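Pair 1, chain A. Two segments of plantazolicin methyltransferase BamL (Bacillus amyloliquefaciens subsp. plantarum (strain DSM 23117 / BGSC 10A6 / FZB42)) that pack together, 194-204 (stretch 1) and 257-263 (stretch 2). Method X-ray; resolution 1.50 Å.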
# COMPACT_ATOMS: atom_id res chain seq x y z
N GLU A 194 -3.80 -14.28 8.52
CA GLU A 194 -3.94 -14.64 7.11
C GLU A 194 -2.88 -13.98 6.25
O GLU A 194 -2.36 -14.60 5.32
CB GLU A 194 -5.33 -14.26 6.58
CG GLU A 194 -6.46 -15.10 7.15
CD GLU A 194 -7.82 -14.49 6.92
OE1 GLU A 194 -7.89 -13.29 6.53
OE2 GLU A 194 -8.83 -15.19 7.12
N PHE A 195 -2.58 -12.72 6.55
CA PHE A 195 -1.58 -11.95 5.83
C PHE A 195 -0.19 -12.56 6.00
O PHE A 195 0.57 -12.68 5.03
CB PHE A 195 -1.63 -10.50 6.33
CG PHE A 195 -0.84 -9.51 5.51
CD1 PHE A 195 -0.88 -9.51 4.12
CD2 PHE A 195 -0.10 -8.53 6.15
CE1 PHE A 195 -0.15 -8.57 3.38
CE2 PHE A 195 0.62 -7.58 5.43
CZ PHE A 195 0.59 -7.61 4.04
N LYS A 196 0.13 -12.95 7.24
CA LYS A 196 1.41 -13.62 7.54
C LYS A 196 1.56 -14.91 6.74
O LYS A 196 2.63 -15.17 6.17
CB LYS A 196 1.52 -13.93 9.04
CG LYS A 196 2.02 -12.78 9.90
CD LYS A 196 2.44 -13.30 11.27
CE LYS A 196 3.22 -12.27 12.08
NZ LYS A 196 2.49 -11.78 13.29
N GLN A 197 0.49 -15.71 6.70
CA GLN A 197 0.49 -16.95 5.93
C GLN A 197 0.71 -16.69 4.45
O GLN A 197 1.49 -17.39 3.79
CB GLN A 197 -0.81 -17.73 6.16
CG GLN A 197 -0.76 -19.17 5.66
CD GLN A 197 0.45 -19.95 6.16
OE1 GLN A 197 0.74 -19.98 7.36
NE2 GLN A 197 1.16 -20.59 5.24
N LEU A 198 0.04 -15.67 3.91
CA LEU A 198 0.19 -15.31 2.51
C LEU A 198 1.64 -14.92 2.16
O LEU A 198 2.18 -15.40 1.17
CB LEU A 198 -0.79 -14.18 2.12
CG LEU A 198 -1.02 -13.89 0.63
CD1 LEU A 198 -2.40 -13.28 0.42
CD2 LEU A 198 0.05 -12.99 0.03
N LEU A 199 2.25 -14.06 2.98
CA LEU A 199 3.62 -13.60 2.72
C LEU A 199 4.65 -14.70 2.91
O LEU A 199 5.67 -14.73 2.24
CB LEU A 199 3.97 -12.35 3.54
CG LEU A 199 3.28 -11.02 3.17
CD1 LEU A 199 4.13 -9.83 3.59
CD2 LEU A 199 2.92 -10.90 1.69
N HIS A 200 4.37 -15.63 3.82
CA HIS A 200 5.18 -16.83 3.96
C HIS A 200 5.16 -17.68 2.69
O HIS A 200 6.20 -18.05 2.16
CB HIS A 200 4.71 -17.66 5.15
CG HIS A 200 5.33 -19.01 5.23
ND1 HIS A 200 6.70 -19.19 5.35
CD2 HIS A 200 4.79 -20.25 5.21
CE1 HIS A 200 6.96 -20.49 5.39
NE2 HIS A 200 5.82 -21.15 5.31
N VAL A 201 3.96 -17.94 2.20
CA VAL A 201 3.75 -18.81 1.04
C VAL A 201 4.40 -18.26 -0.24
O VAL A 201 5.02 -19.01 -0.99
CB VAL A 201 2.26 -19.15 0.88
CG1 VAL A 201 1.96 -19.77 -0.48
CG2 VAL A 201 1.83 -20.10 1.99
N VAL A 202 4.29 -16.96 -0.46
CA VAL A 202 4.81 -16.35 -1.68
C VAL A 202 6.32 -16.10 -1.64
O VAL A 202 6.93 -15.81 -2.68
CB VAL A 202 4.06 -15.05 -2.07
CG1 VAL A 202 2.57 -15.30 -2.21
CG2 VAL A 202 4.34 -13.93 -1.07
N THR A 203 6.93 -16.22 -0.46
CA THR A 203 8.38 -16.00 -0.33
C THR A 203 9.20 -17.26 -0.04
O THR A 203 10.39 -17.28 -0.30
CB THR A 203 8.75 -14.95 0.73
OG1 THR A 203 8.31 -15.37 2.03
CG2 THR A 203 8.15 -13.58 0.39
N LYS A 204 8.56 -18.30 0.50
CA LYS A 204 9.30 -19.48 0.99
C LYS A 204 10.11 -20.24 -0.07
O LYS A 204 11.11 -20.88 0.26
CB LYS A 204 8.38 -20.42 1.78
CG LYS A 204 7.33 -21.14 0.94
CD LYS A 204 6.30 -21.82 1.83
CE LYS A 204 5.38 -22.71 1.01
NZ LYS A 204 6.06 -23.96 0.58
N LEU A 257 -2.99 -0.94 11.45
CA LEU A 257 -3.04 -1.42 10.07
C LEU A 257 -2.12 -2.63 9.93
O LEU A 257 -1.22 -2.83 10.76
CB LEU A 257 -2.58 -0.31 9.12
CG LEU A 257 -3.53 0.88 9.00
CD1 LEU A 257 -2.81 2.09 8.43
CD2 LEU A 257 -4.73 0.54 8.13
N LEU A 258 -2.35 -3.43 8.89
CA LEU A 258 -1.38 -4.45 8.49
C LEU A 258 -0.23 -3.81 7.72
O LEU A 258 -0.46 -3.00 6.81
CB LEU A 258 -2.05 -5.49 7.59
CG LEU A 258 -3.32 -6.18 8.09
CD1 LEU A 258 -3.83 -7.13 7.02
CD2 LEU A 258 -3.03 -6.94 9.37
N HIS A 259 1.01 -4.15 8.10
CA HIS A 259 2.20 -3.71 7.39
C HIS A 259 2.99 -4.94 6.98
O HIS A 259 3.34 -5.76 7.82
CB HIS A 259 3.07 -2.83 8.29
CG HIS A 259 2.35 -1.64 8.84
ND1 HIS A 259 1.50 -1.73 9.92
CD2 HIS A 259 2.35 -0.34 8.46
CE1 HIS A 259 0.99 -0.54 10.17
NE2 HIS A 259 1.50 0.32 9.31
N GLY A 260 3.24 -5.09 5.68
CA GLY A 260 3.94 -6.27 5.17
C GLY A 260 5.07 -5.87 4.25
O GLY A 260 4.93 -4.93 3.46
N TRP A 261 6.20 -6.56 4.38
CA TRP A 261 7.36 -6.35 3.51
C TRP A 261 7.77 -7.65 2.86
O TRP A 261 7.82 -8.70 3.53
CB TRP A 261 8.57 -5.82 4.28
CG TRP A 261 8.34 -4.59 5.08
CD1 TRP A 261 7.74 -4.50 6.30
CD2 TRP A 261 8.73 -3.25 4.73
NE1 TRP A 261 7.70 -3.20 6.73
CE2 TRP A 261 8.32 -2.41 5.79
CE3 TRP A 261 9.40 -2.69 3.63
CZ2 TRP A 261 8.53 -1.03 5.77
CZ3 TRP A 261 9.61 -1.31 3.61
CH2 TRP A 261 9.17 -0.50 4.67
N ILE A 262 8.04 -7.58 1.56
CA ILE A 262 8.70 -8.65 0.82
C ILE A 262 10.03 -8.06 0.36
O ILE A 262 10.06 -7.11 -0.44
CB ILE A 262 7.82 -9.14 -0.35
CG1 ILE A 262 6.57 -9.85 0.18
CG2 ILE A 262 8.58 -10.13 -1.23
CD1 ILE A 262 5.43 -9.89 -0.81
N ILE A 263 11.12 -8.59 0.90
CA ILE A 263 12.45 -7.98 0.78
C ILE A 263 13.37 -8.88 -0.04
O ILE A 263 13.55 -10.05 0.29
CB ILE A 263 13.06 -7.73 2.17
CG1 ILE A 263 12.19 -6.75 2.97
CG2 ILE A 263 14.49 -7.20 2.06
CD1 ILE A 263 12.17 -7.03 4.46

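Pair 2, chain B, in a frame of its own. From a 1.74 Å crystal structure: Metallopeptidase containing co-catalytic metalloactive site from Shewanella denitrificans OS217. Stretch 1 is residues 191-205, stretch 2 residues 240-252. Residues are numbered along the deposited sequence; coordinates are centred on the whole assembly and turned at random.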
# COMPACT_ATOMS: atom_id res chain seq x y z
N ARG B 191 14.11 13.33 6.00
CA ARG B 191 12.76 13.92 6.05
C ARG B 191 11.68 13.02 5.45
O ARG B 191 10.52 13.03 5.90
CB ARG B 191 12.72 15.35 5.46
CG ARG B 191 12.76 16.44 6.50
N PHE B 192 12.01 12.27 4.40
CA PHE B 192 11.03 11.32 3.81
C PHE B 192 10.45 10.41 4.90
O PHE B 192 9.22 10.35 5.08
CB PHE B 192 11.67 10.52 2.65
CG PHE B 192 10.80 9.43 2.11
CD1 PHE B 192 9.74 9.72 1.29
CD2 PHE B 192 11.05 8.11 2.43
CE1 PHE B 192 8.90 8.68 0.80
CE2 PHE B 192 10.25 7.10 1.95
CZ PHE B 192 9.15 7.41 1.11
N SER B 193 11.35 9.70 5.58
CA SER B 193 10.99 8.65 6.57
C SER B 193 10.29 9.28 7.78
O SER B 193 9.26 8.80 8.26
CB SER B 193 12.23 7.89 7.07
OG SER B 193 12.99 7.33 6.01
N LEU B 194 10.85 10.38 8.26
CA LEU B 194 10.40 11.00 9.49
C LEU B 194 9.06 11.73 9.33
O LEU B 194 8.23 11.71 10.24
CB LEU B 194 11.50 11.90 10.06
CG LEU B 194 12.83 11.20 10.39
CD1 LEU B 194 13.84 12.17 10.96
CD2 LEU B 194 12.62 10.01 11.33
N GLY B 195 8.83 12.32 8.15
CA GLY B 195 7.53 12.88 7.76
C GLY B 195 6.42 11.85 7.74
O GLY B 195 5.32 12.09 8.24
N LEU B 196 6.71 10.67 7.20
CA LEU B 196 5.75 9.56 7.22
C LEU B 196 5.48 9.07 8.62
O LEU B 196 4.35 8.85 9.01
CB LEU B 196 6.22 8.40 6.33
CG LEU B 196 6.09 8.70 4.83
CD1 LEU B 196 6.88 7.70 3.97
CD2 LEU B 196 4.63 8.75 4.39
N ARG B 197 6.54 8.88 9.38
CA ARG B 197 6.37 8.50 10.76
C ARG B 197 5.49 9.49 11.51
O ARG B 197 4.53 9.10 12.17
CB ARG B 197 7.70 8.41 11.43
CG ARG B 197 7.50 8.13 12.90
CD ARG B 197 8.72 8.38 13.62
NE ARG B 197 9.05 9.78 13.65
CZ ARG B 197 10.26 10.21 13.95
NH1 ARG B 197 11.22 9.34 14.21
NH2 ARG B 197 10.51 11.51 13.97
N ASP B 198 5.85 10.77 11.41
CA ASP B 198 5.06 11.84 12.02
C ASP B 198 3.57 11.84 11.59
O ASP B 198 2.70 12.01 12.45
CB ASP B 198 5.72 13.18 11.74
CG ASP B 198 7.09 13.33 12.45
OD1 ASP B 198 7.41 12.50 13.35
OD2 ASP B 198 7.84 14.30 12.13
N ALA B 199 3.27 11.61 10.30
CA ALA B 199 1.86 11.50 9.82
C ALA B 199 1.07 10.37 10.50
O ALA B 199 -0.08 10.56 10.90
CB ALA B 199 1.81 11.31 8.33
N LEU B 200 1.69 9.19 10.59
CA LEU B 200 1.13 8.04 11.25
C LEU B 200 0.99 8.32 12.74
O LEU B 200 -0.03 7.99 13.33
CB LEU B 200 2.05 6.83 11.00
CG LEU B 200 1.99 6.34 9.56
CD1 LEU B 200 3.11 5.33 9.27
CD2 LEU B 200 0.65 5.75 9.41
N GLY B 201 2.00 8.97 13.30
CA GLY B 201 2.01 9.37 14.73
C GLY B 201 0.91 10.35 15.19
O GLY B 201 0.64 10.45 16.38
N GLN B 202 0.28 11.07 14.28
CA GLN B 202 -0.88 11.93 14.60
C GLN B 202 -2.10 11.07 15.01
O GLN B 202 -2.97 11.53 15.75
CB GLN B 202 -1.30 12.80 13.39
CG GLN B 202 -0.23 13.66 12.69
CD GLN B 202 -0.60 14.03 11.22
OE1 GLN B 202 -1.08 13.18 10.40
NE2 GLN B 202 -0.35 15.30 10.87
N TYR B 203 -2.14 9.82 14.55
CA TYR B 203 -3.26 8.92 14.76
C TYR B 203 -3.05 7.87 15.87
O TYR B 203 -3.98 7.55 16.60
CB TYR B 203 -3.64 8.24 13.45
CG TYR B 203 -4.29 9.19 12.48
CD1 TYR B 203 -5.66 9.44 12.52
CD2 TYR B 203 -3.51 9.89 11.56
CE1 TYR B 203 -6.24 10.37 11.62
CE2 TYR B 203 -4.08 10.79 10.67
CZ TYR B 203 -5.43 11.03 10.70
OH TYR B 203 -5.98 11.95 9.81
N PHE B 204 -1.84 7.33 15.96
CA PHE B 204 -1.52 6.23 16.89
C PHE B 204 -0.19 6.47 17.56
O PHE B 204 0.62 7.26 17.08
CB PHE B 204 -1.48 4.87 16.17
CG PHE B 204 -2.68 4.59 15.33
CD1 PHE B 204 -3.91 4.31 15.93
CD2 PHE B 204 -2.60 4.64 13.96
CE1 PHE B 204 -5.04 4.06 15.15
CE2 PHE B 204 -3.73 4.39 13.16
CZ PHE B 204 -4.96 4.13 13.78
N LYS B 205 0.02 5.81 18.69
CA LYS B 205 1.32 5.81 19.36
C LYS B 205 2.28 5.01 18.50
O LYS B 205 1.88 3.99 17.89
CB LYS B 205 1.22 5.22 20.78
CG LYS B 205 0.78 6.25 21.82
N LYS B 240 13.79 5.67 -5.96
CA LYS B 240 14.62 6.57 -5.18
C LYS B 240 14.30 6.57 -3.68
O LYS B 240 15.18 6.81 -2.86
CB LYS B 240 14.51 7.99 -5.78
CG LYS B 240 14.97 8.01 -7.22
CD LYS B 240 14.98 9.41 -7.82
CE LYS B 240 15.52 9.36 -9.24
NZ LYS B 240 15.67 10.72 -9.80
N LEU B 241 13.04 6.32 -3.35
CA LEU B 241 12.56 6.35 -1.97
C LEU B 241 11.39 5.32 -1.90
O LEU B 241 10.68 5.06 -2.89
CB LEU B 241 12.06 7.74 -1.59
CG LEU B 241 12.92 8.99 -1.60
CD1 LEU B 241 12.08 10.27 -1.46
CD2 LEU B 241 13.94 8.82 -0.52
N ALA B 242 11.33 4.61 -0.79
CA ALA B 242 10.23 3.70 -0.55
C ALA B 242 9.84 3.66 0.89
O ALA B 242 10.67 3.78 1.78
CB ALA B 242 10.52 2.23 -1.10
N ALA B 243 8.57 3.39 1.11
CA ALA B 243 8.12 3.15 2.48
C ALA B 243 7.00 2.13 2.52
O ALA B 243 6.28 1.95 1.58
CB ALA B 243 7.67 4.46 3.16
N CYS B 244 6.89 1.45 3.65
CA CYS B 244 5.74 0.58 3.89
C CYS B 244 5.17 1.00 5.23
O CYS B 244 5.86 0.85 6.27
CB CYS B 244 6.24 -0.85 3.92
SG CYS B 244 5.00 -2.06 4.40
N SER B 245 3.99 1.61 5.23
CA SER B 245 3.38 1.98 6.51
C SER B 245 2.71 0.76 7.10
O SER B 245 2.20 -0.14 6.39
CB SER B 245 2.40 3.12 6.34
OG SER B 245 1.51 2.87 5.29
N GLU B 246 2.66 0.73 8.42
CA GLU B 246 2.01 -0.33 9.16
C GLU B 246 1.07 0.30 10.20
O GLU B 246 1.56 0.72 11.29
CB GLU B 246 3.04 -1.18 9.89
CG GLU B 246 3.97 -1.99 8.97
CD GLU B 246 3.32 -3.27 8.46
OE1 GLU B 246 2.16 -3.56 8.82
OE2 GLU B 246 4.00 -3.99 7.68
N THR B 247 -0.22 0.38 9.88
CA THR B 247 -1.23 0.77 10.88
C THR B 247 -1.61 -0.43 11.80
O THR B 247 -1.55 -1.61 11.38
CB THR B 247 -2.44 1.46 10.22
OG1 THR B 247 -2.93 0.66 9.13
CG2 THR B 247 -2.05 2.87 9.65
N PRO B 248 -1.96 -0.17 13.07
CA PRO B 248 -2.29 -1.21 14.04
C PRO B 248 -3.69 -1.77 13.86
O PRO B 248 -4.67 -1.01 13.95
CB PRO B 248 -2.20 -0.48 15.38
CG PRO B 248 -2.36 0.99 15.05
CD PRO B 248 -1.99 1.19 13.65
N GLY B 249 -3.80 -3.08 13.66
CA GLY B 249 -5.11 -3.69 13.37
C GLY B 249 -6.06 -3.81 14.55
O GLY B 249 -7.28 -4.10 14.38
N GLN B 250 -5.51 -3.65 15.76
CA GLN B 250 -6.31 -3.73 16.97
C GLN B 250 -6.94 -2.41 17.34
O GLN B 250 -7.56 -2.31 18.38
CB GLN B 250 -5.44 -4.26 18.14
CG GLN B 250 -5.08 -5.72 17.93
CD GLN B 250 -6.31 -6.56 17.69
OE1 GLN B 250 -7.20 -6.62 18.56
NE2 GLN B 250 -6.40 -7.18 16.51
N GLU B 251 -6.77 -1.41 16.49
CA GLU B 251 -7.36 -0.11 16.68
C GLU B 251 -8.59 0.08 15.78
O GLU B 251 -8.96 -0.83 15.04
CB GLU B 251 -6.28 0.98 16.45
CG GLU B 251 -5.51 1.32 17.74
CD GLU B 251 -6.35 2.14 18.75
OE1 GLU B 251 -7.38 1.64 19.25
OE2 GLU B 251 -5.99 3.31 19.04
N ASP B 252 -9.27 1.21 15.94
CA ASP B 252 -10.53 1.50 15.24
C ASP B 252 -10.33 1.55 13.70
O ASP B 252 -9.46 2.25 13.21
CB ASP B 252 -11.14 2.81 15.78
CG ASP B 252 -12.37 3.25 15.00
OD1 ASP B 252 -13.48 2.77 15.32
OD2 ASP B 252 -12.24 4.06 14.05

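What backbone arrangement do the two pairs share? In each, a helix lies along a strand with both segments running in nearly the same direction: the angle between the axes is 6° in pair 1 and 18° in pair 2, and their closest approach is 9.7 Å and 9.5 Å. Fourteen central residues superpose with an RMSD of 0.7 Å. No hydrogen bond crosses either contact, so packing holds the stretches together, and the two stretches bury 323 Å² in pair 1 and 503 Å² in pair 2, where loop residues contribute.

Which position is most alike in the two? Leu A199 matches Leu B200, with side-chain centres 0.4 Å apart and the same m, t rotamer. Each leucine reaches the side-chain or CA atoms of two alternate strand positions. Leu A199 CD1 lies 3.9 Å from Gly A260 CA, and its CD2 lies 3.7 Å from Ile A262 CD1; in pair 2, Leu B200 CD1 is 3.7 Å from Ser B245 CB and Leu B200 CD2 is 4.0 Å from Thr B247 CG2. The superposition pairs Gly A260 with Ser B245 and Ile A262 with Thr B247, so a leucine in the same place and rotamer meets different partners.

How is a large ring accommodated one helical turn earlier? Phe A195 matches Leu B196, and the strand beneath them differs in a complementary way. In pair 1 the ring comes down on a glycine, with Phe A195 CE2 3.6 Å from Gly A260 CA; a CB there would fall 2.4 Å from Phe A195 CZ and 3.0 Å from Leu A199 CD1, both clashes. The ring also meets Leu A258, CD2 to CB at 3.9 Å. In pair 2 the smaller Leu B196 leaves room for the CB of Ser B245, while its CD1 packs 3.4 Å from the CB of Ala B243, the counterpart of Leu A258. The ring and Leu A199 CD1 thus occupy space that a CB at Gly A260 would need.

What fills the space at the later end of the helix? Thr A203 matches Phe B204, though their CA atoms are 1.4 Å apart. The threonine turns its hydroxyl back to its own helix, OG1 donating to Leu A199 O at 2.7 Å, and sets CG2 3.8 Å from Ile A262 CG2. Here the strand residue, Ile A262, is larger than Thr A203; its CD1 also lies 4.2 Å from Val A202 CG2. Pair 2 puts the bulk on the other side: the Phe B204 ring lies 4.2 Å from Thr B247, CE2 to CG2, and receives Pro B248 over one face, with Pro B248 CD 3.5 Å from Phe B204 CD2.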